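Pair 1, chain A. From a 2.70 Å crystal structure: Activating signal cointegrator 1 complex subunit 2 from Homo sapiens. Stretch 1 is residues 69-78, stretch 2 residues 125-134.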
# COMPACT_ATOMS: atom_id res chain seq x y z
N ASP A 69 -9.32 -13.22 1.46
CA ASP A 69 -10.16 -12.44 2.36
C ASP A 69 -10.49 -11.07 1.76
O ASP A 69 -11.63 -10.60 1.87
CB ASP A 69 -9.47 -12.28 3.72
CG ASP A 69 -9.28 -13.61 4.42
OD1 ASP A 69 -10.09 -14.53 4.22
OD2 ASP A 69 -8.31 -13.72 5.20
N LEU A 70 -9.53 -10.44 1.10
CA LEU A 70 -9.78 -9.11 0.56
C LEU A 70 -10.70 -9.16 -0.66
O LEU A 70 -11.53 -8.27 -0.86
CB LEU A 70 -8.46 -8.42 0.21
CG LEU A 70 -7.63 -7.81 1.34
CD1 LEU A 70 -6.24 -7.44 0.86
CD2 LEU A 70 -8.33 -6.59 1.90
N ASP A 71 -10.56 -10.20 -1.49
CA ASP A 71 -11.49 -10.40 -2.59
C ASP A 71 -12.91 -10.51 -2.07
O ASP A 71 -13.84 -9.86 -2.59
CB ASP A 71 -11.11 -11.66 -3.37
CG ASP A 71 -9.93 -11.45 -4.31
OD1 ASP A 71 -9.61 -10.28 -4.62
OD2 ASP A 71 -9.34 -12.46 -4.74
N TRP A 72 -13.11 -11.31 -1.02
CA TRP A 72 -14.44 -11.47 -0.44
C TRP A 72 -14.95 -10.17 0.16
O TRP A 72 -16.13 -9.83 0.05
CB TRP A 72 -14.40 -12.57 0.61
CG TRP A 72 -15.52 -12.54 1.57
CD1 TRP A 72 -16.78 -13.02 1.38
CD2 TRP A 72 -15.50 -12.00 2.90
NE1 TRP A 72 -17.55 -12.81 2.50
CE2 TRP A 72 -16.78 -12.19 3.45
CE3 TRP A 72 -14.52 -11.37 3.67
CZ2 TRP A 72 -17.11 -11.78 4.74
CZ3 TRP A 72 -14.85 -10.96 4.96
CH2 TRP A 72 -16.13 -11.17 5.48
N LEU A 73 -14.05 -9.43 0.83
CA LEU A 73 -14.41 -8.15 1.42
C LEU A 73 -14.89 -7.16 0.37
O LEU A 73 -15.85 -6.41 0.60
CB LEU A 73 -13.19 -7.59 2.16
CG LEU A 73 -13.42 -6.38 3.05
CD1 LEU A 73 -14.05 -6.84 4.36
CD2 LEU A 73 -12.11 -5.68 3.29
N LEU A 74 -14.23 -7.12 -0.79
CA LEU A 74 -14.70 -6.27 -1.87
C LEU A 74 -16.02 -6.78 -2.45
O LEU A 74 -16.83 -5.98 -2.92
CB LEU A 74 -13.64 -6.19 -2.97
CG LEU A 74 -12.28 -5.66 -2.53
CD1 LEU A 74 -11.20 -6.05 -3.53
CD2 LEU A 74 -12.33 -4.16 -2.38
N ALA A 75 -16.23 -8.10 -2.42
CA ALA A 75 -17.51 -8.64 -2.90
C ALA A 75 -18.67 -8.22 -2.01
O ALA A 75 -19.78 -8.02 -2.50
CB ALA A 75 -17.43 -10.17 -2.97
N LEU A 76 -18.43 -8.09 -0.70
CA LEU A 76 -19.46 -7.78 0.30
C LEU A 76 -20.32 -6.57 -0.07
O LEU A 76 -19.91 -5.73 -0.87
CB LEU A 76 -18.81 -7.55 1.66
CG LEU A 76 -18.34 -8.80 2.41
CD1 LEU A 76 -17.57 -8.41 3.65
CD2 LEU A 76 -19.50 -9.70 2.75
N PRO A 77 -21.52 -6.47 0.50
CA PRO A 77 -22.36 -5.29 0.24
C PRO A 77 -21.95 -4.12 1.11
O PRO A 77 -21.15 -4.24 2.03
CB PRO A 77 -23.78 -5.77 0.59
CG PRO A 77 -23.67 -7.25 0.83
CD PRO A 77 -22.25 -7.52 1.21
N HIS A 78 -22.54 -2.96 0.80
CA HIS A 78 -22.16 -1.73 1.49
C HIS A 78 -22.37 -1.86 3.00
O HIS A 78 -21.49 -1.50 3.79
CB HIS A 78 -22.93 -0.55 0.93
CG HIS A 78 -22.56 0.77 1.55
ND1 HIS A 78 -23.12 1.23 2.72
CD2 HIS A 78 -21.69 1.73 1.15
CE1 HIS A 78 -22.60 2.41 3.02
NE2 HIS A 78 -21.73 2.73 2.08
N ARG A 125 -3.63 -4.17 -6.02
CA ARG A 125 -4.91 -3.68 -6.53
C ARG A 125 -6.00 -3.78 -5.47
O ARG A 125 -6.79 -2.85 -5.27
CB ARG A 125 -5.31 -4.46 -7.78
CG ARG A 125 -6.57 -3.94 -8.44
CD ARG A 125 -6.76 -4.50 -9.84
NE ARG A 125 -7.84 -3.79 -10.53
CZ ARG A 125 -9.05 -4.31 -10.76
NH1 ARG A 125 -9.33 -5.54 -10.38
NH2 ARG A 125 -9.97 -3.58 -11.39
N SER A 126 -6.06 -4.92 -4.77
CA SER A 126 -7.15 -5.12 -3.83
C SER A 126 -7.07 -4.14 -2.67
O SER A 126 -8.09 -3.60 -2.23
CB SER A 126 -7.15 -6.56 -3.33
OG SER A 126 -7.86 -6.64 -2.11
N VAL A 127 -5.86 -3.89 -2.16
CA VAL A 127 -5.69 -2.95 -1.06
C VAL A 127 -6.08 -1.55 -1.48
O VAL A 127 -6.77 -0.83 -0.75
CB VAL A 127 -4.24 -3.00 -0.54
CG1 VAL A 127 -3.97 -1.80 0.35
CG2 VAL A 127 -3.98 -4.31 0.19
N PHE A 128 -5.64 -1.12 -2.68
CA PHE A 128 -6.05 0.20 -3.14
C PHE A 128 -7.57 0.31 -3.23
O PHE A 128 -8.15 1.34 -2.85
CB PHE A 128 -5.42 0.52 -4.49
CG PHE A 128 -5.84 1.85 -5.03
CD1 PHE A 128 -5.35 3.02 -4.49
CD2 PHE A 128 -6.76 1.93 -6.07
CE1 PHE A 128 -5.75 4.25 -4.98
CE2 PHE A 128 -7.16 3.16 -6.57
CZ PHE A 128 -6.65 4.32 -6.02
N LEU A 129 -8.24 -0.74 -3.73
CA LEU A 129 -9.69 -0.65 -3.88
C LEU A 129 -10.40 -0.62 -2.53
O LEU A 129 -11.39 0.09 -2.36
CB LEU A 129 -10.21 -1.80 -4.74
CG LEU A 129 -9.64 -1.84 -6.16
CD1 LEU A 129 -9.54 -3.26 -6.64
CD2 LEU A 129 -10.47 -1.00 -7.12
N THR A 130 -9.90 -1.39 -1.56
CA THR A 130 -10.45 -1.34 -0.21
C THR A 130 -10.34 0.07 0.37
O THR A 130 -11.30 0.61 0.95
CB THR A 130 -9.72 -2.34 0.68
OG1 THR A 130 -9.76 -3.63 0.06
CG2 THR A 130 -10.36 -2.41 2.05
N PHE A 131 -9.16 0.69 0.23
CA PHE A 131 -9.02 2.02 0.79
C PHE A 131 -9.88 3.04 0.05
O PHE A 131 -10.38 3.98 0.66
CB PHE A 131 -7.54 2.43 0.81
CG PHE A 131 -6.84 1.94 2.04
CD1 PHE A 131 -7.02 2.58 3.25
CD2 PHE A 131 -6.06 0.79 2.00
CE1 PHE A 131 -6.40 2.12 4.40
CE2 PHE A 131 -5.43 0.32 3.15
CZ PHE A 131 -5.60 0.98 4.35
N LEU A 132 -10.09 2.84 -1.26
CA LEU A 132 -11.05 3.67 -1.98
C LEU A 132 -12.45 3.54 -1.39
O LEU A 132 -13.15 4.55 -1.17
CB LEU A 132 -11.07 3.29 -3.45
CG LEU A 132 -11.38 4.40 -4.46
CD1 LEU A 132 -11.17 3.84 -5.84
CD2 LEU A 132 -12.78 4.95 -4.32
N ARG A 133 -12.88 2.31 -1.15
CA ARG A 133 -14.22 2.10 -0.60
C ARG A 133 -14.37 2.83 0.73
O ARG A 133 -15.40 3.46 0.98
CB ARG A 133 -14.51 0.61 -0.42
CG ARG A 133 -15.99 0.31 -0.44
CD ARG A 133 -16.28 -1.17 -0.57
NE ARG A 133 -17.71 -1.39 -0.72
CZ ARG A 133 -18.29 -2.58 -0.65
NH1 ARG A 133 -17.56 -3.66 -0.42
NH2 ARG A 133 -19.60 -2.69 -0.80
N MSE A 134 -13.36 2.76 1.58
CA MSE A 134 -13.47 3.40 2.89
C MSE A 134 -13.31 4.91 2.84
O MSE A 134 -13.83 5.63 3.70
CB MSE A 134 -12.45 2.81 3.85
CG MSE A 134 -12.62 1.34 4.10
SE MSE A 134 -11.42 0.74 5.51
CE MSE A 134 -9.78 0.56 4.53

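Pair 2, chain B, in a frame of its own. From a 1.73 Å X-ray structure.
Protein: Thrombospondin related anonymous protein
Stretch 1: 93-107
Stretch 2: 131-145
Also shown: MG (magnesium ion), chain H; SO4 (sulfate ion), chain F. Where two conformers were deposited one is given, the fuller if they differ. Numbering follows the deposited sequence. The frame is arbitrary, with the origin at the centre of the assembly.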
# COMPACT_ATOMS: atom_id res chain seq x y z
N ASN B 93 7.55 9.56 -5.54
CA ASN B 93 6.80 9.55 -6.79
C ASN B 93 5.60 8.61 -6.64
O ASN B 93 5.53 7.56 -7.28
CB ASN B 93 7.71 9.11 -7.92
CG ASN B 93 7.14 9.41 -9.31
OD1 ASN B 93 5.96 9.71 -9.49
ND2 ASN B 93 7.99 9.27 -10.29
N LEU B 94 4.65 9.02 -5.80
CA LEU B 94 3.41 8.26 -5.60
C LEU B 94 2.63 8.14 -6.90
O LEU B 94 2.02 7.10 -7.17
CB LEU B 94 2.52 8.91 -4.54
CG LEU B 94 1.18 8.19 -4.28
CD1 LEU B 94 1.43 6.78 -3.83
CD2 LEU B 94 0.33 8.97 -3.27
N SER B 95 2.63 9.19 -7.71
CA SER B 95 1.82 9.17 -8.93
C SER B 95 2.29 8.07 -9.89
O SER B 95 1.46 7.41 -10.50
CB SER B 95 1.76 10.56 -9.58
OG SER B 95 3.04 10.98 -10.02
N ASP B 96 3.59 7.81 -9.97
CA ASP B 96 4.11 6.70 -10.78
C ASP B 96 3.69 5.32 -10.22
O ASP B 96 3.36 4.41 -10.99
CB ASP B 96 5.64 6.75 -10.90
CG ASP B 96 6.17 5.80 -11.96
OD1 ASP B 96 5.62 5.82 -13.09
OD2 ASP B 96 7.10 5.02 -11.69
N ALA B 97 3.73 5.18 -8.91
CA ALA B 97 3.25 3.96 -8.26
C ALA B 97 1.76 3.69 -8.58
O ALA B 97 1.36 2.56 -8.86
CB ALA B 97 3.42 4.09 -6.76
N LEU B 98 0.94 4.72 -8.45
CA LEU B 98 -0.50 4.62 -8.76
C LEU B 98 -0.72 4.35 -10.26
O LEU B 98 -1.62 3.58 -10.65
CB LEU B 98 -1.22 5.90 -8.33
CG LEU B 98 -1.31 6.18 -6.83
CD1 LEU B 98 -1.78 7.65 -6.61
CD2 LEU B 98 -2.24 5.17 -6.13
N LEU B 99 0.09 4.98 -11.09
CA LEU B 99 0.07 4.72 -12.54
C LEU B 99 0.28 3.22 -12.86
O LEU B 99 -0.37 2.66 -13.74
CB LEU B 99 1.11 5.56 -13.26
CG LEU B 99 1.29 5.31 -14.77
CD1 LEU B 99 -0.01 5.48 -15.53
CD2 LEU B 99 2.36 6.25 -15.27
N GLN B 100 1.16 2.55 -12.14
CA GLN B 100 1.42 1.12 -12.41
C GLN B 100 0.18 0.30 -12.11
O GLN B 100 -0.12 -0.66 -12.83
CB GLN B 100 2.60 0.60 -11.60
CG GLN B 100 3.92 1.34 -11.87
CD GLN B 100 4.17 1.64 -13.34
OE1 GLN B 100 4.20 0.73 -14.18
NE2 GLN B 100 4.29 2.92 -13.67
N VAL B 101 -0.55 0.68 -11.06
CA VAL B 101 -1.82 0.02 -10.75
C VAL B 101 -2.82 0.23 -11.90
O VAL B 101 -3.45 -0.72 -12.37
CB VAL B 101 -2.41 0.49 -9.45
CG1 VAL B 101 -3.81 -0.11 -9.25
CG2 VAL B 101 -1.47 0.11 -8.29
N ARG B 102 -2.95 1.47 -12.36
CA ARG B 102 -3.87 1.76 -13.45
C ARG B 102 -3.47 1.01 -14.72
O ARG B 102 -4.34 0.66 -15.49
CB ARG B 102 -3.96 3.27 -13.68
CG ARG B 102 -5.06 3.72 -14.67
CD ARG B 102 -5.29 5.23 -14.56
NE ARG B 102 -4.11 5.99 -14.93
CZ ARG B 102 -3.87 6.48 -16.14
NH1 ARG B 102 -4.72 6.26 -17.13
NH2 ARG B 102 -2.77 7.19 -16.37
N LYS B 103 -2.17 0.74 -14.92
CA LYS B 103 -1.74 -0.03 -16.10
C LYS B 103 -2.23 -1.48 -16.00
O LYS B 103 -2.64 -2.05 -17.01
CB LYS B 103 -0.22 0.04 -16.29
CG LYS B 103 0.27 1.35 -16.85
CD LYS B 103 1.79 1.42 -16.77
N HIS B 104 -2.21 -2.06 -14.80
CA HIS B 104 -2.81 -3.39 -14.61
C HIS B 104 -4.27 -3.38 -15.04
O HIS B 104 -4.74 -4.31 -15.72
CB HIS B 104 -2.74 -3.87 -13.15
CG HIS B 104 -1.36 -4.27 -12.71
ND1 HIS B 104 -0.35 -3.37 -12.50
CD2 HIS B 104 -0.84 -5.50 -12.42
CE1 HIS B 104 0.74 -4.01 -12.11
NE2 HIS B 104 0.47 -5.31 -12.04
N LEU B 105 -5.00 -2.34 -14.65
CA LEU B 105 -6.44 -2.27 -14.95
C LEU B 105 -6.63 -2.06 -16.44
O LEU B 105 -7.45 -2.75 -17.07
CB LEU B 105 -7.11 -1.15 -14.15
CG LEU B 105 -6.88 -1.24 -12.63
CD1 LEU B 105 -7.59 -0.13 -11.85
CD2 LEU B 105 -7.29 -2.60 -12.12
N ASN B 106 -5.89 -1.11 -17.00
CA ASN B 106 -5.91 -0.90 -18.46
C ASN B 106 -5.73 -2.18 -19.27
O ASN B 106 -6.49 -2.48 -20.23
CB ASN B 106 -4.83 0.09 -18.87
CG ASN B 106 -4.95 0.48 -20.31
OD1 ASN B 106 -5.81 1.29 -20.66
ND2 ASN B 106 -4.12 -0.12 -21.18
N ASP B 107 -4.71 -2.95 -18.88
CA ASP B 107 -4.34 -4.18 -19.54
C ASP B 107 -5.16 -5.43 -19.14
O ASP B 107 -4.91 -6.52 -19.65
CB ASP B 107 -2.85 -4.47 -19.33
CG ASP B 107 -1.95 -3.44 -20.01
OD1 ASP B 107 -2.45 -2.51 -20.66
OD2 ASP B 107 -0.72 -3.60 -19.89
N ASP B 131 -0.80 15.27 -9.67
CA ASP B 131 -0.79 14.05 -10.44
C ASP B 131 -1.20 12.84 -9.61
O ASP B 131 -1.77 11.89 -10.13
CB ASP B 131 0.56 13.79 -11.09
CG ASP B 131 0.44 12.91 -12.31
OD1 ASP B 131 -0.53 13.13 -13.08
OD2 ASP B 131 1.28 12.00 -12.48
N SER B 132 -0.91 12.87 -8.31
CA SER B 132 -1.30 11.77 -7.43
C SER B 132 -2.84 11.72 -7.31
O SER B 132 -3.47 10.65 -7.39
CB SER B 132 -0.66 11.92 -6.04
OG SER B 132 0.73 11.65 -6.11
N LEU B 133 -3.43 12.90 -7.13
CA LEU B 133 -4.90 12.99 -7.10
C LEU B 133 -5.56 12.67 -8.42
O LEU B 133 -6.65 12.09 -8.42
CB LEU B 133 -5.34 14.36 -6.56
CG LEU B 133 -5.15 14.57 -5.06
CD1 LEU B 133 -5.46 16.03 -4.69
CD2 LEU B 133 -5.98 13.62 -4.19
N LYS B 134 -4.95 13.04 -9.54
CA LYS B 134 -5.44 12.71 -10.87
C LYS B 134 -5.44 11.19 -11.12
O LYS B 134 -6.46 10.61 -11.53
CB LYS B 134 -4.58 13.39 -11.91
CG LYS B 134 -4.95 13.13 -13.31
CD LYS B 134 -4.39 14.21 -14.20
CE LYS B 134 -4.21 13.72 -15.61
NZ LYS B 134 -3.74 14.82 -16.48
N GLU B 135 -4.30 10.55 -10.87
CA GLU B 135 -4.25 9.08 -10.87
C GLU B 135 -5.28 8.45 -9.93
O GLU B 135 -5.96 7.49 -10.32
CB GLU B 135 -2.84 8.55 -10.54
CG GLU B 135 -1.84 8.73 -11.65
CD GLU B 135 -2.19 7.97 -12.93
OE1 GLU B 135 -2.78 6.86 -12.86
OE2 GLU B 135 -1.87 8.50 -14.01
N SER B 136 -5.41 8.95 -8.70
CA SER B 136 -6.31 8.35 -7.73
C SER B 136 -7.77 8.43 -8.23
O SER B 136 -8.54 7.49 -8.03
CB SER B 136 -6.15 8.97 -6.34
OG SER B 136 -6.68 10.29 -6.24
N ARG B 137 -8.13 9.53 -8.88
CA ARG B 137 -9.48 9.67 -9.48
C ARG B 137 -9.74 8.64 -10.55
O ARG B 137 -10.83 8.06 -10.62
CB ARG B 137 -9.65 11.07 -10.11
CG ARG B 137 -10.91 11.21 -10.97
N LYS B 138 -8.75 8.44 -11.41
CA LYS B 138 -8.85 7.51 -12.52
C LYS B 138 -9.02 6.10 -11.96
O LYS B 138 -9.79 5.31 -12.47
CB LYS B 138 -7.64 7.58 -13.43
CG LYS B 138 -7.59 8.83 -14.31
CD LYS B 138 -6.37 8.86 -15.21
CE LYS B 138 -6.21 10.23 -15.88
NZ LYS B 138 -5.15 10.22 -16.91
N LEU B 139 -8.28 5.79 -10.91
CA LEU B 139 -8.45 4.51 -10.21
C LEU B 139 -9.83 4.38 -9.58
O LEU B 139 -10.48 3.36 -9.70
CB LEU B 139 -7.35 4.34 -9.16
CG LEU B 139 -5.93 4.20 -9.75
CD1 LEU B 139 -4.91 4.18 -8.62
CD2 LEU B 139 -5.77 2.95 -10.61
N ASN B 140 -10.29 5.42 -8.88
CA ASN B 140 -11.62 5.41 -8.28
C ASN B 140 -12.71 5.15 -9.33
O ASN B 140 -13.68 4.39 -9.08
CB ASN B 140 -11.91 6.75 -7.56
CG ASN B 140 -11.11 6.93 -6.27
OD1 ASN B 140 -10.63 5.97 -5.62
ND2 ASN B 140 -10.94 8.20 -5.89
N ASP B 141 -12.55 5.74 -10.51
CA ASP B 141 -13.54 5.59 -11.60
C ASP B 141 -13.62 4.13 -12.08
O ASP B 141 -14.63 3.66 -12.61
CB ASP B 141 -13.21 6.50 -12.77
CG ASP B 141 -13.61 7.95 -12.55
OD1 ASP B 141 -14.28 8.29 -11.53
OD2 ASP B 141 -13.24 8.74 -13.43
N ARG B 142 -12.51 3.41 -11.91
CA ARG B 142 -12.45 1.99 -12.20
C ARG B 142 -12.77 1.13 -10.97
O ARG B 142 -12.51 -0.07 -10.99
CB ARG B 142 -11.07 1.65 -12.77
CG ARG B 142 -10.84 2.13 -14.22
CD ARG B 142 -9.38 1.91 -14.62
NE ARG B 142 -9.05 2.19 -16.01
CZ ARG B 142 -9.00 1.28 -16.99
NH1 ARG B 142 -9.34 0.00 -16.76
NH2 ARG B 142 -8.66 1.66 -18.21
N GLY B 143 -13.33 1.71 -9.90
CA GLY B 143 -13.85 0.95 -8.77
C GLY B 143 -12.82 0.67 -7.68
O GLY B 143 -13.10 -0.06 -6.72
N VAL B 144 -11.64 1.26 -7.82
CA VAL B 144 -10.55 1.00 -6.89
C VAL B 144 -10.72 1.79 -5.59
O VAL B 144 -11.00 3.00 -5.62
CB VAL B 144 -9.19 1.34 -7.52
CG1 VAL B 144 -8.06 1.15 -6.47
CG2 VAL B 144 -8.93 0.51 -8.81
N LYS B 145 -10.60 1.10 -4.46
CA LYS B 145 -10.55 1.74 -3.17
C LYS B 145 -9.07 1.94 -2.79
O LYS B 145 -8.24 1.09 -3.11
CB LYS B 145 -11.27 0.91 -2.11
CG LYS B 145 -12.78 1.04 -2.23
CD LYS B 145 -13.55 0.51 -1.04
CE LYS B 145 -15.05 0.84 -1.19
NZ LYS B 145 -15.97 -0.05 -0.40
MG MG H . 3.28 11.64 -12.05
S SO4 F . -7.98 5.30 -17.70
O1 SO4 F . -8.31 5.24 -16.28
O2 SO4 F . -6.96 4.30 -18.03
O3 SO4 F . -9.16 5.03 -18.51
O4 SO4 F . -7.51 6.64 -18.02
O HOH W 1 5.30 11.02 -11.63
O HOH W 2 -5.80 8.49 -18.96
O HOH W 3 2.79 9.83 -12.77
O HOH W 4 3.76 12.14 -14.03
O HOH W 5 3.83 13.39 -11.24

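The sharpest difference lies at one matched pair of positions, A:Leu74 with A:Ser126 in pair 1 and B:Arg102 with B:Glu135 in pair 2. In pair 1 this contact is uncharged: A:Leu74 CD1 lies 3.7 Å from A:Ser126 OG. In pair 2 it is a salt bridge. B:Arg102 NE donates to B:Glu135 OE1 at 2.6 Å, and B:Arg102 NH2 donates to B:Glu135 OE2 at 2.8 Å. The carboxylate thus takes two hydrogen bonds from one guanidinium.

The backbones nevertheless agree closely. Fourteen central residues superpose with an RMSD of 0.3 Å. Each pair sets two helices side by side, running in roughly the same direction. Between the helical segments within the stretches the angle is 34° in pair 1 and 17° in pair 2, with axes approaching to 9.9 Å and 8.4 Å.

A:Leu70 matches B:Leu98, and the two side chains nearly coincide. Both have chi1 m and chi2 t, and both point toward the other helix. The neighbours stand at matching positions but are different residues: A:Ser126, A:Val127 and A:Thr130 in pair 1, B:Glu135, B:Ser136 and B:Leu139 in pair 2. A:Leu70 CB lies 3.0 Å from A:Ser126 OG, A:Leu70 CD1 lies 3.9 Å from A:Val127 CG2, and A:Leu70 CD2 lies 3.8 Å from A:Thr130 OG1. B:Leu98 is a knob among its three neighbours and B:Ser132.

A:Thr130 matches B:Leu139. The threonine is short, and its OG1 donates to A:Ser126 O at 2.8 Å, within its own helix. A:Leu74 CD2 packs against it, 3.6 Å from A:Thr130 OG1. The leucine of pair 2 instead reaches across as a knob among B:Leu98, B:Val101, B:Arg102 and B:Leu105. B:Leu139 CD2 lies 3.9 Å from B:Val101 CG1. At the matched position, A:Leu73 CD2 lies 3.9 Å from A:Thr130 CG2.

A:Leu129 matches B:Lys138. The leucine gives an apolar contact, with A:Leu74 CD2 4.0 Å from A:Leu129 CB. The lysine lays its aliphatic chain beside the arginine: B:Arg102 CD lies 3.5 Å from B:Lys138 CB.

An arginine recurs at A:Arg133 and B:Arg142, but its task changes. A:Arg133 NH2 and NH1 both donate to A:Leu76 O, at 3.1 and 3.2 Å. A:Leu76 is the first residue to leave helical angles, so the arginine binds a carbonyl where the helix ends. B:His104, which matches A:Leu76, is still helical. B:Arg142 instead binds a sulfate, probably from the crystallisation liquor, through B:Arg142 NE to SO4 O1 at 3.2 Å.

Near the start of both stretches of pair 2, outside the matched positions, a magnesium ion is bound. B:Ser95 OG and B:Asp131 OD2 each bind MG at 2.1 Å, and four waters complete six ligands. The metal thereby links the two helices.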